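Local coordinates for protein PppA (Pseudomonas aeruginosa, PDB 6JKV) that regulates type VI secretion and, as a manganese-binding member of the PP2C family, probably removes phosphate from serine and threonine residues of proteins, at residues D214-T219 against D252-L257. Residues are numbered along the deposited sequence; the frame is centred on the assembly and turned at random.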
loop_
_atom_site.group_PDB
_atom_site.type_symbol
_atom_site.label_atom_id
_atom_site.label_comp_id
_atom_site.label_asym_id
_atom_site.label_seq_id
_atom_site.Cartn_x
_atom_site.Cartn_y
_atom_site.Cartn_z
ATOM N N ASP A 214 1.499 7.008 3.371
ATOM C CA ASP A 214 0.916 8.208 4.021
ATOM C C ASP A 214 1.608 9.471 3.494
ATOM O O ASP A 214 1.008 10.544 3.578
ATOM C CB ASP A 214 0.978 8.104 5.544
ATOM C CG ASP A 214 2.384 7.934 6.093
ATOM O OD1 ASP A 214 3.294 7.598 5.301
ATOM O OD2 ASP A 214 2.558 8.140 7.306
ATOM N N GLY A 215 2.817 9.344 2.942
ATOM C CA GLY A 215 3.568 10.479 2.380
ATOM C C GLY A 215 2.795 11.221 1.307
ATOM O O GLY A 215 3.029 12.445 1.161
ATOM N N LEU A 216 1.895 10.538 0.593
ATOM C CA LEU A 216 1.063 11.181 -0.457
ATOM C C LEU A 216 -0.137 11.883 0.182
ATOM O O LEU A 216 -0.293 13.111 -0.052
ATOM C CB LEU A 216 0.615 10.146 -1.490
ATOM C CG LEU A 216 -0.359 10.663 -2.546
ATOM C CD1 LEU A 216 0.238 11.831 -3.330
ATOM C CD2 LEU A 216 -0.762 9.545 -3.484
ATOM N N ASN A 217 -0.971 11.154 0.931
ATOM C CA ASN A 217 -2.217 11.756 1.485
ATOM C C ASN A 217 -1.847 12.801 2.540
ATOM O O ASN A 217 -2.690 13.658 2.852
ATOM C CB ASN A 217 -3.220 10.730 2.013
ATOM C CG ASN A 217 -2.602 9.636 2.849
ATOM O OD1 ASN A 217 -2.012 8.697 2.318
ATOM N ND2 ASN A 217 -2.793 9.716 4.155
ATOM N N LYS A 218 -0.614 12.777 3.039
ATOM C CA LYS A 218 -0.142 13.805 3.995
ATOM C C LYS A 218 0.071 15.139 3.273
ATOM O O LYS A 218 0.017 16.179 3.946
ATOM C CB LYS A 218 1.152 13.345 4.664
ATOM C CG LYS A 218 1.221 13.639 6.151
ATOM C CD LYS A 218 2.637 13.624 6.670
ATOM C CE LYS A 218 3.302 12.269 6.528
ATOM N NZ LYS A 218 2.599 11.244 7.326
ATOM N N THR A 219 0.279 15.119 1.956
ATOM C CA THR A 219 0.608 16.327 1.158
ATOM C C THR A 219 -0.491 16.680 0.144
ATOM O O THR A 219 -0.377 17.741 -0.502
ATOM C CB THR A 219 1.937 16.143 0.425
ATOM O OG1 THR A 219 1.938 14.889 -0.259
ATOM C CG2 THR A 219 3.121 16.195 1.363
ATOM N N ASP A 252 7.720 13.166 4.034
ATOM C CA ASP A 252 7.865 11.693 4.153
ATOM C C ASP A 252 8.246 11.101 2.791
ATOM O O ASP A 252 8.054 11.783 1.763
ATOM C CB ASP A 252 6.567 11.068 4.678
ATOM C CG ASP A 252 6.733 9.662 5.229
ATOM O OD1 ASP A 252 7.869 9.142 5.193
ATOM O OD2 ASP A 252 5.727 9.098 5.683
ATOM N N ASN A 253 8.777 9.875 2.790
ATOM C CA ASN A 253 8.865 9.033 1.574
ATOM C C ASN A 253 7.466 9.018 0.960
ATOM O O ASN A 253 6.492 8.830 1.705
ATOM C CB ASN A 253 9.328 7.608 1.868
ATOM C CG ASN A 253 10.661 7.529 2.588
ATOM O OD1 ASN A 253 10.946 6.530 3.246
ATOM N ND2 ASN A 253 11.488 8.556 2.452
ATOM N N ILE A 254 7.363 9.237 -0.342
ATOM C CA ILE A 254 6.050 9.335 -1.027
ATOM C C ILE A 254 6.046 8.309 -2.152
ATOM O O ILE A 254 6.916 8.395 -3.027
ATOM C CB ILE A 254 5.775 10.768 -1.521
ATOM C CG1 ILE A 254 4.522 10.809 -2.394
ATOM C CG2 ILE A 254 6.985 11.362 -2.226
ATOM C CD1 ILE A 254 3.902 12.187 -2.490
ATOM N N THR A 255 5.110 7.363 -2.088
ATOM C CA THR A 255 4.953 6.310 -3.113
ATOM C C THR A 255 3.504 6.300 -3.594
ATOM O O THR A 255 2.593 6.418 -2.750
ATOM C CB THR A 255 5.371 4.939 -2.572
ATOM O OG1 THR A 255 6.698 5.064 -2.064
ATOM C CG2 THR A 255 5.317 3.862 -3.638
ATOM N N ALA A 256 3.317 6.171 -4.903
ATOM C CA ALA A 256 1.992 6.064 -5.538
ATOM C C ALA A 256 2.038 4.926 -6.552
ATOM O O ALA A 256 3.033 4.805 -7.294
ATOM C CB ALA A 256 1.599 7.375 -6.175
ATOM N N LEU A 257 1.000 4.099 -6.532
ATOM C CA LEU A 257 0.813 2.992 -7.493
ATOM C C LEU A 257 -0.634 3.042 -7.971
ATOM O O LEU A 257 -1.549 2.970 -7.118
ATOM C CB LEU A 257 1.144 1.668 -6.803
ATOM C CG LEU A 257 1.508 0.513 -7.729
ATOM C CD1 LEU A 257 2.460 -0.463 -7.037
ATOM C CD2 LEU A 257 0.242 -0.192 -8.181
HETATM O O HOH W 1 5.424 13.371 1.807
#
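D214 and D252 meet across a shared manganese ion: D214 OD1 and D252 OD2, each a ligand, lie 2.9 Å apart, and the carboxylate planes are turned 77° against each other. The two oxygens lie this close without hydrogen bonding, consistent with the metal that both bind, and D61 completes the trio of aspartates, an arrangement characteristic of the PP2C metal centre. The second oxygen of D214 is occupied too, since K218 NZ reaches D214 OD2 at 3.1 Å in a salt bridge whose hydrogen bond is weak; the lysine chain bends back at chi3 and chi4 to get there, laying CE against D252 CB. Behind the carboxylates the backbones close in. G215, lacking a side chain, lets its CA approach N253 O to 3.4 Å in a C-H...O contact, and a water bridges the segments, accepting the N-H of D252 and donating to G215 O, 2.6 Å from the water oxygen. Further in, I254 extends CG1 anti to its backbone N (chi1 172°), which brings CD1 over L216 CA and to 3.8 Å from L216 CD1. The N253 side chain hydrogen-bonds outward, to backbone atoms of V37, V43 and E45. The short helix 214-217 follows strand 208-212 and packs on the start of strand 254-261, antiparallel to strand 208-212 in the sheet.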